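Local coordinates for metallophosphoesterase (Clostridium thermocellum, PDB 4J6O), which is the phosphatase domain of bacterial Pnkp, a manganese-binding enzyme of the calcineurin-like family that acts as the 2',3' phosphatase of the Pnkp-Hen1 RNA repair system, at residues R69-T74 against K250-P255; Y192-D197 against A202-G207; K99-L104 against A135-L140; K8-P13 against G57-F62. All coordinates share one frame; numbering follows the deposited sequence. Where two conformers were deposited one is given.

Contact 1 (R69-T74 against K250-P255)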
loop_
_atom_site.group_PDB
_atom_site.type_symbol
_atom_site.label_atom_id
_atom_site.label_comp_id
_atom_site.label_asym_id
_atom_site.label_seq_id
_atom_site.Cartn_x
_atom_site.Cartn_y
_atom_site.Cartn_z
ATOM N N ARG A 69 4.688 -6.501 -10.833
ATOM C CA ARG A 69 6.079 -6.929 -10.626
ATOM C C ARG A 69 6.235 -8.329 -10.096
ATOM O O ARG A 69 6.945 -9.151 -10.676
ATOM C CB ARG A 69 6.889 -6.004 -9.732
ATOM C CG ARG A 69 7.085 -4.597 -10.327
ATOM C CD ARG A 69 7.989 -3.768 -9.446
ATOM N NE ARG A 69 8.279 -2.445 -10.040
ATOM C CZ ARG A 69 7.821 -1.297 -9.557
ATOM N NH1 ARG A 69 7.000 -1.273 -8.501
ATOM N NH2 ARG A 69 8.149 -0.140 -10.149
ATOM N N GLY A 70 5.584 -8.596 -8.972
ATOM C CA GLY A 70 5.832 -9.867 -8.290
ATOM C C GLY A 70 5.101 -11.092 -8.810
ATOM O O GLY A 70 4.268 -11.009 -9.715
ATOM N N PRO A 71 5.366 -12.253 -8.208
ATOM C CA PRO A 71 4.988 -13.549 -8.769
ATOM C C PRO A 71 3.596 -14.038 -8.420
ATOM O O PRO A 71 3.137 -14.969 -9.088
ATOM C CB PRO A 71 6.007 -14.495 -8.131
ATOM C CG PRO A 71 6.234 -13.865 -6.812
ATOM C CD PRO A 71 6.309 -12.403 -7.072
ATOM N N LYS A 72 2.928 -13.416 -7.437
ATOM C CA LYS A 72 1.687 -13.960 -6.885
ATOM C C LYS A 72 0.675 -12.841 -6.647
ATOM O O LYS A 72 0.056 -12.719 -5.607
ATOM C CB LYS A 72 1.965 -14.786 -5.611
ATOM C CG LYS A 72 2.565 -16.134 -5.941
ATOM C CD LYS A 72 2.713 -16.951 -4.673
ATOM C CE LYS A 72 3.417 -18.294 -4.950
ATOM N NZ LYS A 72 3.248 -19.176 -3.721
ATOM N N ILE A 73 0.550 -11.965 -7.634
ATOM C CA ILE A 73 -0.354 -10.831 -7.542
ATOM C C ILE A 73 -1.848 -11.204 -7.251
ATOM O O ILE A 73 -2.501 -10.543 -6.448
ATOM C CB ILE A 73 -0.242 -10.027 -8.837
ATOM C CG1 ILE A 73 1.204 -9.541 -8.973
ATOM C CG2 ILE A 73 -1.237 -8.889 -8.826
ATOM C CD1 ILE A 73 1.610 -9.039 -10.423
ATOM N N THR A 74 -2.413 -12.227 -7.906
ATOM C CA THR A 74 -3.826 -12.511 -7.642
ATOM C C THR A 74 -4.057 -13.094 -6.238
ATOM O O THR A 74 -5.063 -12.825 -5.645
ATOM C CB THR A 74 -4.505 -13.436 -8.689
ATOM O OG1 THR A 74 -3.881 -14.718 -8.670
ATOM C CG2 THR A 74 -4.387 -12.843 -10.083
ATOM N N LYS A 250 13.620 -14.112 -2.797
ATOM C CA LYS A 250 14.358 -13.975 -4.057
ATOM C C LYS A 250 14.283 -12.535 -4.487
ATOM O O LYS A 250 13.473 -11.749 -3.973
ATOM C CB LYS A 250 13.740 -14.774 -5.239
ATOM C CG LYS A 250 13.317 -16.188 -4.960
ATOM C CD LYS A 250 12.587 -16.830 -6.150
ATOM C CE LYS A 250 11.989 -18.197 -5.736
ATOM N NZ LYS A 250 12.933 -19.091 -4.965
ATOM N N THR A 251 15.100 -12.197 -5.475
ATOM C CA THR A 251 14.942 -10.910 -6.149
ATOM C C THR A 251 13.943 -11.066 -7.299
ATOM O O THR A 251 14.265 -11.646 -8.322
ATOM C CB THR A 251 16.271 -10.397 -6.748
ATOM O OG1 THR A 251 17.159 -9.997 -5.696
ATOM C CG2 THR A 251 15.999 -9.212 -7.626
ATOM N N TYR A 252 12.743 -10.519 -7.161
ATOM C CA TYR A 252 11.708 -10.831 -8.149
ATOM C C TYR A 252 11.716 -9.860 -9.307
ATOM O O TYR A 252 11.245 -10.179 -10.389
ATOM C CB TYR A 252 10.324 -10.774 -7.515
ATOM C CG TYR A 252 10.112 -11.760 -6.373
ATOM C CD1 TYR A 252 9.926 -13.102 -6.630
ATOM C CD2 TYR A 252 10.104 -11.324 -5.054
ATOM C CE1 TYR A 252 9.742 -13.997 -5.607
ATOM C CE2 TYR A 252 9.938 -12.242 -3.996
ATOM C CZ TYR A 252 9.738 -13.560 -4.307
ATOM O OH TYR A 252 9.571 -14.488 -3.286
ATOM N N TYR A 253 12.314 -8.697 -9.103
ATOM C CA TYR A 253 12.156 -7.604 -10.079
ATOM C C TYR A 253 13.318 -6.663 -9.898
ATOM O O TYR A 253 13.829 -6.511 -8.801
ATOM C CB TYR A 253 10.823 -6.862 -9.839
ATOM C CG TYR A 253 10.302 -6.243 -11.120
ATOM C CD1 TYR A 253 9.474 -6.964 -11.976
ATOM C CD2 TYR A 253 10.634 -4.949 -11.441
ATOM C CE1 TYR A 253 8.971 -6.403 -13.128
ATOM C CE2 TYR A 253 10.128 -4.359 -12.597
ATOM C CZ TYR A 253 9.337 -5.102 -13.451
ATOM O OH TYR A 253 8.889 -4.482 -14.612
ATOM N N GLU A 254 13.797 -6.034 -10.973
ATOM C CA GLU A 254 14.907 -5.097 -10.857
ATOM C C GLU A 254 14.459 -3.707 -10.492
ATOM O O GLU A 254 13.482 -3.184 -11.073
ATOM C CB GLU A 254 15.673 -4.996 -12.192
ATOM C CG GLU A 254 15.542 -6.226 -13.089
ATOM C CD GLU A 254 16.622 -6.319 -14.167
ATOM O OE1 GLU A 254 17.381 -5.337 -14.366
ATOM O OE2 GLU A 254 16.709 -7.389 -14.816
ATOM N N PRO A 255 15.170 -3.067 -9.540
ATOM C CA PRO A 255 14.756 -1.711 -9.147
ATOM C C PRO A 255 15.067 -0.691 -10.236
ATOM O O PRO A 255 15.717 -1.062 -11.235
ATOM C CB PRO A 255 15.544 -1.448 -7.855
ATOM C CG PRO A 255 16.734 -2.362 -7.938
ATOM C CD PRO A 255 16.301 -3.584 -8.733
#
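R69 and Y253 mark the closest approach of the two backbones, their CA atoms 6.1 Å apart, and the contact is made by non-helical residues of both segments, R69-P71 and Y252-Y253. No hydrogen bond joins 69-74 to 250-255, so the contact rests on side chains; K72 is the N-cap of helix 73-86. R69 lies across one face of the Y253 ring. Its CG stands almost exactly over the centre, 3.5 Å from the Y253 centroid and 4° off the normal, a CH-pi contact. With the chain extended (chi2 -175°), CD passes over the rim at 3.5 Å from CD2 of Y253, and the guanidinium is carried beyond the ring instead of stacking on it. The two planes stand 72° apart, with Y253 CE2 near the guanidinium edge. P71 and Y252 form a second CH-pi pair: CD of P71 sits above the ring 3.7 Å from CD1 of Y252, while CB of K250 lies on the opposite face. E26 hydrogen-bonds to the Y252 hydroxyl. NH2 of R69 hydrogen-bonds to a citrate, probably from the crystallisation liquor, and the side chain comes within about 4 Å of the manganese ion. R69 belongs to the GDxxDRG signature of calcineurin-like phosphoesterases, which also supplies the metal ligand D65.

Contact 2 (Y192-D197 against A202-G207)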
loop_
_atom_site.group_PDB
_atom_site.type_symbol
_atom_site.label_atom_id
_atom_site.label_comp_id
_atom_site.label_asym_id
_atom_site.label_seq_id
_atom_site.Cartn_x
_atom_site.Cartn_y
_atom_site.Cartn_z
ATOM N N TYR A 192 8.774 16.774 -4.581
ATOM C CA TYR A 192 8.891 17.634 -3.415
ATOM C C TYR A 192 9.065 16.752 -2.170
ATOM O O TYR A 192 8.300 15.784 -1.970
ATOM C CB TYR A 192 7.613 18.446 -3.275
ATOM C CG TYR A 192 7.499 19.189 -1.977
ATOM C CD1 TYR A 192 8.548 19.940 -1.480
ATOM C CD2 TYR A 192 6.323 19.112 -1.232
ATOM C CE1 TYR A 192 8.422 20.609 -0.265
ATOM C CE2 TYR A 192 6.180 19.783 -0.045
ATOM C CZ TYR A 192 7.232 20.491 0.454
ATOM O OH TYR A 192 7.078 21.150 1.648
ATOM N N ASP A 193 10.092 17.076 -1.377
ATOM C CA ASP A 193 10.401 16.312 -0.154
ATOM C C ASP A 193 9.545 16.864 0.971
ATOM O O ASP A 193 10.007 17.671 1.789
ATOM C CB ASP A 193 11.848 16.545 0.195
ATOM C CG ASP A 193 12.277 15.787 1.433
ATOM O OD1 ASP A 193 11.417 15.164 2.115
ATOM O OD2 ASP A 193 13.470 15.857 1.712
ATOM N N TRP A 194 8.287 16.458 0.991
ATOM C CA TRP A 194 7.332 17.013 1.917
ATOM C C TRP A 194 7.677 16.596 3.350
ATOM O O TRP A 194 7.369 17.311 4.320
ATOM C CB TRP A 194 5.942 16.527 1.517
ATOM C CG TRP A 194 5.743 15.049 1.789
ATOM C CD1 TRP A 194 6.024 14.019 0.943
ATOM C CD2 TRP A 194 5.284 14.440 3.018
ATOM N NE1 TRP A 194 5.765 12.827 1.544
ATOM C CE2 TRP A 194 5.300 13.042 2.814
ATOM C CE3 TRP A 194 4.870 14.940 4.251
ATOM C CZ2 TRP A 194 4.941 12.112 3.818
ATOM C CZ3 TRP A 194 4.504 14.007 5.266
ATOM C CH2 TRP A 194 4.516 12.623 5.025
ATOM N N ALA A 195 8.288 15.422 3.495
ATOM C CA ALA A 195 8.515 14.924 4.857
ATOM C C ALA A 195 9.521 15.808 5.614
ATOM O O ALA A 195 9.417 16.001 6.829
ATOM C CB ALA A 195 8.970 13.459 4.835
ATOM N N SER A 196 10.484 16.368 4.894
ATOM C CA SER A 196 11.415 17.295 5.545
ATOM C C SER A 196 10.750 18.536 6.117
ATOM O O SER A 196 11.180 19.054 7.151
ATOM C CB SER A 196 12.565 17.668 4.632
ATOM O OG SER A 196 13.406 16.542 4.511
ATOM N N ASP A 197 9.690 19.001 5.466
ATOM C CA ASP A 197 9.036 20.212 5.902
ATOM C C ASP A 197 7.871 19.922 6.820
ATOM O O ASP A 197 7.182 20.846 7.237
ATOM C CB ASP A 197 8.518 20.990 4.695
ATOM C CG ASP A 197 9.633 21.603 3.861
ATOM O OD1 ASP A 197 10.757 21.799 4.388
ATOM O OD2 ASP A 197 9.372 21.883 2.667
ATOM N N ALA A 202 0.069 14.450 13.575
ATOM C CA ALA A 202 -0.103 13.008 13.342
ATOM C C ALA A 202 1.181 12.378 12.866
ATOM O O ALA A 202 1.905 12.946 12.041
ATOM C CB ALA A 202 -1.144 12.755 12.338
ATOM N N LEU A 203 1.460 11.194 13.378
ATOM C CA LEU A 203 2.507 10.382 12.803
ATOM C C LEU A 203 2.024 9.909 11.426
ATOM O O LEU A 203 0.922 9.365 11.331
ATOM C CB LEU A 203 2.688 9.169 13.694
ATOM C CG LEU A 203 3.520 8.007 13.144
ATOM C CD1 LEU A 203 4.962 8.422 12.969
ATOM C CD2 LEU A 203 3.430 6.810 14.115
ATOM N N VAL A 204 2.826 10.096 10.362
ATOM C CA VAL A 204 2.397 9.645 9.040
ATOM C C VAL A 204 3.225 8.452 8.664
ATOM O O VAL A 204 4.443 8.552 8.552
ATOM C CB VAL A 204 2.613 10.736 7.938
ATOM C CG1 VAL A 204 2.043 10.269 6.606
ATOM C CG2 VAL A 204 2.010 12.075 8.410
ATOM N N VAL A 205 2.555 7.315 8.462
ATOM C CA VAL A 205 3.256 6.095 8.008
ATOM C C VAL A 205 2.852 5.923 6.541
ATOM O O VAL A 205 1.661 5.910 6.209
ATOM C CB VAL A 205 2.818 4.914 8.840
ATOM C CG1 VAL A 205 3.567 3.657 8.433
ATOM C CG2 VAL A 205 3.040 5.203 10.344
ATOM N N TYR A 206 3.850 5.803 5.678
ATOM C CA TYR A 206 3.613 5.795 4.246
ATOM C C TYR A 206 4.625 4.915 3.550
ATOM O O TYR A 206 5.494 4.341 4.224
ATOM C CB TYR A 206 3.610 7.265 3.698
ATOM C CG TYR A 206 4.976 7.933 3.720
ATOM C CD1 TYR A 206 5.548 8.404 4.906
ATOM C CD2 TYR A 206 5.645 8.134 2.530
ATOM C CE1 TYR A 206 6.800 8.997 4.896
ATOM C CE2 TYR A 206 6.898 8.726 2.491
ATOM C CZ TYR A 206 7.469 9.138 3.694
ATOM O OH TYR A 206 8.692 9.738 3.674
ATOM N N GLY A 207 4.499 4.764 2.225
ATOM C CA GLY A 207 5.362 3.839 1.495
ATOM C C GLY A 207 5.595 4.386 0.087
ATOM O O GLY A 207 5.030 3.843 -0.888
#
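W194, A195, V204 and Y206 form a buried aromatic and aliphatic cluster where the loop 192-197 folds back over strand 203-206 of the six-stranded sheet. Its centre is a T-shaped (edge-to-face) pair: the six-membered ring of W194 presents its edge to the face of Y206, the centroids 5.2 Å apart and the planes at 62°. Both rings leave the backbone with CG between N and the carbonyl carbon (chi1 70° in each). W194 CZ2 does the touching, hanging over the middle of the Y206 ring 3.8 Å from CE1. The neighbouring corner, W194 CH2, meets V204 CG1 at 3.8 Å, so the indole bridges two residues on the same side of the strand. A195 CB sits over the W194 ring and also reaches the Y206 hydroxyl oxygen at 3.9 Å. The loop is shaped by its own polar bonds: D193 accepts from S196 N through OD1 (3.2 Å), an Asx motif, and from S196 OG through OD2, while Y192 OH gives a 2.6 Å bond to D197 OD2. F173 makes another edge-to-face pair with W194, and NE1 of W194 bonds weakly to A156 O. No hydrogen bond crosses; the contact is apolar and aromatic, and the edge-to-face pair probably adds a weak electrostatic attraction.

Contact 3 (K99-L104 against A135-L140)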
loop_
_atom_site.group_PDB
_atom_site.type_symbol
_atom_site.label_atom_id
_atom_site.label_comp_id
_atom_site.label_asym_id
_atom_site.label_seq_id
_atom_site.Cartn_x
_atom_site.Cartn_y
_atom_site.Cartn_z
ATOM N N LYS A 99 -3.729 2.733 -11.380
ATOM C CA LYS A 99 -3.457 2.597 -12.814
ATOM C C LYS A 99 -4.041 1.277 -13.324
ATOM O O LYS A 99 -4.559 1.205 -14.441
ATOM C CB LYS A 99 -1.965 2.641 -13.080
ATOM C CG LYS A 99 -1.580 2.253 -14.508
ATOM C CD LYS A 99 -0.176 2.761 -14.826
ATOM C CE LYS A 99 0.291 2.259 -16.173
ATOM N NZ LYS A 99 1.765 2.392 -16.307
ATOM N N LEU A 100 -3.968 0.217 -12.515
ATOM C CA LEU A 100 -4.547 -1.050 -12.932
ATOM C C LEU A 100 -6.034 -0.902 -13.102
ATOM O O LEU A 100 -6.601 -1.448 -14.065
ATOM C CB LEU A 100 -4.283 -2.164 -11.907
ATOM C CG LEU A 100 -5.051 -3.481 -12.149
ATOM C CD1 LEU A 100 -4.665 -4.199 -13.438
ATOM C CD2 LEU A 100 -4.878 -4.415 -10.916
ATOM N N LEU A 101 -6.670 -0.199 -12.157
ATOM C CA LEU A 101 -8.128 0.051 -12.264
ATOM C C LEU A 101 -8.485 0.776 -13.563
ATOM O O LEU A 101 -9.448 0.383 -14.257
ATOM C CB LEU A 101 -8.664 0.801 -11.040
ATOM C CG LEU A 101 -10.132 1.247 -11.115
ATOM C CD1 LEU A 101 -11.009 0.071 -11.328
ATOM C CD2 LEU A 101 -10.535 1.968 -9.867
ATOM N N ARG A 102 -7.689 1.778 -13.939
ATOM C CA ARG A 102 -7.944 2.505 -15.199
ATOM C C ARG A 102 -7.806 1.566 -16.386
ATOM O O ARG A 102 -8.581 1.652 -17.321
ATOM C CB ARG A 102 -6.975 3.671 -15.338
ATOM C CG ARG A 102 -7.317 4.755 -14.365
ATOM C CD ARG A 102 -6.276 5.837 -14.268
ATOM N NE ARG A 102 -6.693 6.784 -13.241
ATOM C CZ ARG A 102 -5.871 7.575 -12.569
ATOM N NH1 ARG A 102 -4.565 7.530 -12.815
ATOM N NH2 ARG A 102 -6.361 8.403 -11.649
ATOM N N LYS A 103 -6.841 0.649 -16.341
ATOM C CA LYS A 103 -6.630 -0.274 -17.455
ATOM C C LYS A 103 -7.803 -1.268 -17.534
ATOM O O LYS A 103 -8.378 -1.493 -18.597
ATOM C CB LYS A 103 -5.276 -0.992 -17.294
ATOM C CG LYS A 103 -5.015 -2.142 -18.264
ATOM C CD LYS A 103 -4.949 -1.661 -19.727
ATOM C CE LYS A 103 -4.715 -2.832 -20.654
ATOM N NZ LYS A 103 -4.631 -2.385 -22.073
ATOM N N LEU A 104 -8.199 -1.838 -16.395
ATOM C CA LEU A 104 -9.340 -2.747 -16.413
ATOM C C LEU A 104 -10.632 -2.023 -16.834
ATOM O O LEU A 104 -11.536 -2.655 -17.356
ATOM C CB LEU A 104 -9.541 -3.434 -15.047
ATOM C CG LEU A 104 -8.339 -4.269 -14.575
ATOM C CD1 LEU A 104 -8.525 -4.707 -13.120
ATOM C CD2 LEU A 104 -8.114 -5.475 -15.473
ATOM N N ALA A 135 -14.126 -3.323 -8.297
ATOM C CA ALA A 135 -14.969 -2.742 -7.265
ATOM C C ALA A 135 -14.135 -2.437 -6.026
ATOM O O ALA A 135 -14.297 -1.398 -5.396
ATOM C CB ALA A 135 -16.101 -3.683 -6.925
ATOM N N PHE A 136 -13.219 -3.345 -5.703
ATOM C CA PHE A 136 -12.358 -3.146 -4.567
ATOM C C PHE A 136 -11.470 -1.919 -4.725
ATOM O O PHE A 136 -11.337 -1.130 -3.799
ATOM C CB PHE A 136 -11.478 -4.364 -4.347
ATOM C CG PHE A 136 -10.447 -4.165 -3.299
ATOM C CD1 PHE A 136 -10.829 -4.097 -1.972
ATOM C CD2 PHE A 136 -9.091 -4.132 -3.617
ATOM C CE1 PHE A 136 -9.895 -3.956 -0.975
ATOM C CE2 PHE A 136 -8.151 -3.981 -2.623
ATOM C CZ PHE A 136 -8.549 -3.879 -1.312
ATOM N N ILE A 137 -10.852 -1.756 -5.886
ATOM C CA ILE A 137 -9.904 -0.692 -6.018
ATOM C C ILE A 137 -10.626 0.622 -6.104
ATOM O O ILE A 137 -10.144 1.651 -5.641
ATOM C CB ILE A 137 -8.993 -0.906 -7.237
ATOM C CG1 ILE A 137 -8.122 -2.147 -7.010
ATOM C CG2 ILE A 137 -8.101 0.260 -7.451
ATOM C CD1 ILE A 137 -7.232 -2.426 -8.212
ATOM N N ASP A 138 -11.807 0.591 -6.738
ATOM C CA ASP A 138 -12.592 1.792 -6.886
ATOM C C ASP A 138 -13.089 2.339 -5.560
ATOM O O ASP A 138 -13.344 3.522 -5.425
ATOM C CB ASP A 138 -13.765 1.528 -7.829
ATOM C CG ASP A 138 -14.454 2.808 -8.263
ATOM O OD1 ASP A 138 -13.812 3.565 -9.019
ATOM O OD2 ASP A 138 -15.616 3.056 -7.849
ATOM N N GLY A 139 -13.215 1.484 -4.557
ATOM C CA GLY A 139 -13.704 1.987 -3.287
ATOM C C GLY A 139 -12.614 2.389 -2.319
ATOM O O GLY A 139 -12.903 2.821 -1.193
ATOM N N LEU A 140 -11.349 2.260 -2.725
ATOM C CA LEU A 140 -10.272 2.656 -1.815
ATOM C C LEU A 140 -10.226 4.182 -1.622
ATOM O O LEU A 140 -10.290 4.952 -2.581
ATOM C CB LEU A 140 -8.915 2.131 -2.298
ATOM C CG LEU A 140 -8.824 0.615 -2.446
ATOM C CD1 LEU A 140 -7.452 0.207 -3.038
ATOM C CD2 LEU A 140 -9.065 -0.115 -1.129
#
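L101 and I137 make the main apolar contact between helices 95-104 and 127-138; within 99-104 and 135-140 their CA atoms are the nearest pair, 6.5 Å apart. CB of L101 rests 3.7 Å from CG2 of I137, the branch that stands anti to the I137 backbone N. The other branch, CG1, lies beside that N (chi1 -66°) and points toward L100 instead: CD1 of I137 meets CD2 of L100 at 4.1 Å, with the two side chains crossing at about a right angle. One isoleucine thus serves two leucines with two different branches. L100 is also packed against L115, T118 and L119, so it lies between this contact and helix 115-122.

The setting is the helical layer that flanks the sheets of the calcineurin-like fold. Helix 95-104 begins in the family's GNHD signature, and F136, next to I137, faces helix 73-86 and strand 89-91 of the five-stranded sheet.

A second kind of contact sets a methyl group against the backbone of D138 and its carboxylate. CD2 of L101 lies 3.6 Å from CA of D138 and 3.7 Å from its OD1, a van der Waals touch; no hydrogen bond joins the segments.

Backbone bonds stay within each segment. K103 N donates to K99 O at 3.0 Å, whereas, where helix 127-138 gives way to loop, G139 N has weak bonds to A135 O and F136 O, and L140 N reaches I137 O at 3.2 Å.

Contact 4 (K8-P13 against G57-F62)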
loop_
_atom_site.group_PDB
_atom_site.type_symbol
_atom_site.label_atom_id
_atom_site.label_comp_id
_atom_site.label_asym_id
_atom_site.label_seq_id
_atom_site.Cartn_x
_atom_site.Cartn_y
_atom_site.Cartn_z
ATOM N N LYS A 8 -11.091 8.442 12.865
ATOM C CA LYS A 8 -10.561 8.826 14.161
ATOM C C LYS A 8 -11.061 7.951 15.313
ATOM O O LYS A 8 -10.408 7.867 16.364
ATOM C CB LYS A 8 -10.815 10.295 14.415
ATOM C CG LYS A 8 -9.984 11.202 13.531
ATOM C CD LYS A 8 -10.299 12.653 13.883
ATOM C CE LYS A 8 -9.549 13.622 13.012
ATOM N NZ LYS A 8 -9.977 15.027 13.308
ATOM N N ASP A 9 -12.180 7.255 15.110
ATOM C CA ASP A 9 -12.706 6.348 16.129
ATOM C C ASP A 9 -12.029 4.968 16.121
ATOM O O ASP A 9 -12.344 4.094 16.954
ATOM C CB ASP A 9 -14.223 6.206 15.993
ATOM C CG ASP A 9 -14.675 6.004 14.553
ATOM O OD1 ASP A 9 -13.845 5.981 13.613
ATOM O OD2 ASP A 9 -15.900 5.883 14.368
ATOM N N GLU A 10 -11.101 4.783 15.200
ATOM C CA GLU A 10 -10.341 3.543 15.096
ATOM C C GLU A 10 -9.000 3.690 15.812
ATOM O O GLU A 10 -8.119 4.460 15.378
ATOM C CB GLU A 10 -10.145 3.167 13.629
ATOM C CG GLU A 10 -11.424 2.745 12.909
ATOM C CD GLU A 10 -11.868 1.317 13.257
ATOM O OE1 GLU A 10 -10.996 0.425 13.469
ATOM O OE2 GLU A 10 -13.101 1.095 13.319
ATOM N N HIS A 11 -8.827 2.942 16.905
ATOM C CA HIS A 11 -7.655 3.186 17.738
ATOM C C HIS A 11 -6.571 2.122 17.587
ATOM O O HIS A 11 -5.462 2.322 18.048
ATOM C CB HIS A 11 -8.076 3.384 19.205
ATOM C CG HIS A 11 -9.125 4.442 19.380
ATOM N ND1 HIS A 11 -8.845 5.788 19.276
ATOM C CD2 HIS A 11 -10.459 4.351 19.594
ATOM C CE1 HIS A 11 -9.959 6.482 19.453
ATOM N NE2 HIS A 11 -10.954 5.634 19.650
ATOM N N GLY A 12 -6.892 1.021 16.905
ATOM C CA GLY A 12 -5.940 -0.047 16.680
ATOM C C GLY A 12 -5.946 -0.914 17.919
ATOM O O GLY A 12 -6.920 -0.880 18.659
ATOM N N PRO A 13 -4.845 -1.621 18.185
ATOM C CA PRO A 13 -3.562 -1.560 17.457
ATOM C C PRO A 13 -3.597 -1.877 15.966
ATOM O O PRO A 13 -4.494 -2.606 15.540
ATOM C CB PRO A 13 -2.744 -2.682 18.108
ATOM C CG PRO A 13 -3.282 -2.739 19.512
ATOM C CD PRO A 13 -4.767 -2.504 19.358
ATOM N N GLY A 57 -6.835 -9.113 18.585
ATOM C CA GLY A 57 -7.695 -8.158 17.918
ATOM C C GLY A 57 -6.983 -7.028 17.151
ATOM O O GLY A 57 -7.534 -5.928 16.955
ATOM N N ARG A 58 -5.748 -7.280 16.736
ATOM C CA ARG A 58 -4.992 -6.298 15.945
ATOM C C ARG A 58 -5.570 -6.234 14.548
ATOM O O ARG A 58 -6.208 -7.180 14.101
ATOM C CB ARG A 58 -3.511 -6.677 15.892
ATOM C CG ARG A 58 -2.893 -6.760 17.276
ATOM C CD ARG A 58 -1.380 -6.919 17.183
ATOM N NE ARG A 58 -0.711 -5.698 16.703
ATOM C CZ ARG A 58 -0.212 -4.721 17.467
ATOM N NH1 ARG A 58 0.413 -3.705 16.863
ATOM N NH2 ARG A 58 -0.279 -4.792 18.831
ATOM N N LYS A 59 -5.355 -5.099 13.879
ATOM C CA LYS A 59 -5.871 -4.859 12.509
ATOM C C LYS A 59 -4.723 -4.444 11.623
ATOM O O LYS A 59 -3.789 -3.873 12.095
ATOM C CB LYS A 59 -6.967 -3.804 12.493
ATOM C CG LYS A 59 -8.219 -4.255 13.296
ATOM C CD LYS A 59 -9.420 -3.405 12.918
ATOM C CE LYS A 59 -10.627 -3.894 13.750
ATOM N NZ LYS A 59 -11.894 -3.226 13.366
ATOM N N VAL A 60 -4.828 -4.760 10.345
ATOM C CA VAL A 60 -3.789 -4.437 9.371
ATOM C C VAL A 60 -4.207 -3.212 8.561
ATOM O O VAL A 60 -5.366 -3.102 8.104
ATOM C CB VAL A 60 -3.554 -5.602 8.381
ATOM C CG1 VAL A 60 -2.485 -5.179 7.299
ATOM C CG2 VAL A 60 -3.092 -6.863 9.092
ATOM N N LEU A 61 -3.228 -2.355 8.291
ATOM C CA LEU A 61 -3.442 -1.235 7.363
ATOM C C LEU A 61 -2.477 -1.390 6.206
ATOM O O LEU A 61 -1.273 -1.345 6.419
ATOM C CB LEU A 61 -3.161 0.097 8.069
ATOM C CG LEU A 61 -3.994 0.380 9.313
ATOM C CD1 LEU A 61 -3.551 1.743 9.858
ATOM C CD2 LEU A 61 -5.491 0.383 9.032
ATOM N N PHE A 62 -3.004 -1.622 4.994
ATOM C CA PHE A 62 -2.134 -1.813 3.822
ATOM C C PHE A 62 -1.945 -0.475 3.173
ATOM O O PHE A 62 -2.924 0.256 2.992
ATOM C CB PHE A 62 -2.770 -2.784 2.823
ATOM C CG PHE A 62 -2.812 -4.233 3.286
ATOM C CD1 PHE A 62 -1.678 -5.034 3.234
ATOM C CD2 PHE A 62 -3.996 -4.799 3.780
ATOM C CE1 PHE A 62 -1.729 -6.377 3.666
ATOM C CE2 PHE A 62 -4.034 -6.153 4.219
ATOM C CZ PHE A 62 -2.895 -6.934 4.153
HETATM O O HOH W 1 -7.215 -3.235 16.129
#
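P13 lies against one face of the R58 guanidinium, its CB over the rim of the flat group and 3.3 Å from CZ of R58. The polar ends of that group are engaged with other parts of the chain: NE forms a salt bridge with D15, NH2 another with E240, and NH1 a weak hydrogen bond with the F14 carbonyl. A bend in the R58 chain (chi3 70°) turns a face of the group to P13 CB, the two side chains crossing steeply, and its several partners restrain its rotation. NH2 also lies close to R237, a like charge that the two acidic residues would probably offset. The backbone adds one direct hydrogen bond and a water bridge. K59 N donates to P13 O at 3.1 Å with an N-H...O angle of 156°. The same oxygen accepts from a water at 2.9 Å, and that water gives a second bond, 2.8 Å, to G57 O, bridging the two segments. P13 follows a cis peptide bond, and G12 before it has positive phi, so the loop makes a sharp turn into the strand. Farther out, E10 OE1 and K59 NZ form a long salt bridge at 3.8 Å, the two side chains crossing at about a right angle. K59 and L61 go on to pair with D15, so the bond to P13 O opens the ladder between parallel strands 14-17 and 59-62, the adjacent inner strands after which the calcineurin-like fold places its metal ligands D19, H21 and D65.

Overall arrangement
The four contacts show how the parts of a two-sheet phosphoesterase pack, with contact 1 at the metal site. Contact 4 comes first along the chain and joins the loop leading into strand 14-17 to the start of strand 59-62, in the five-stranded sheet; contact 1 opens just beyond, at the start of helix 73-86, and closes only near the C-terminus, so contacts 3 and 2 fall within its span. Contacts 1 and 4 lie on opposite sides of the chain's centre, their own centres 28 Å apart. Contact 3 occupies the flanking helices, its centre 20 Å from that of contact 1, and contact 2 packs on strand 203-206 of the other sheet. None touches another, and contact 1 reaches nearest the manganese.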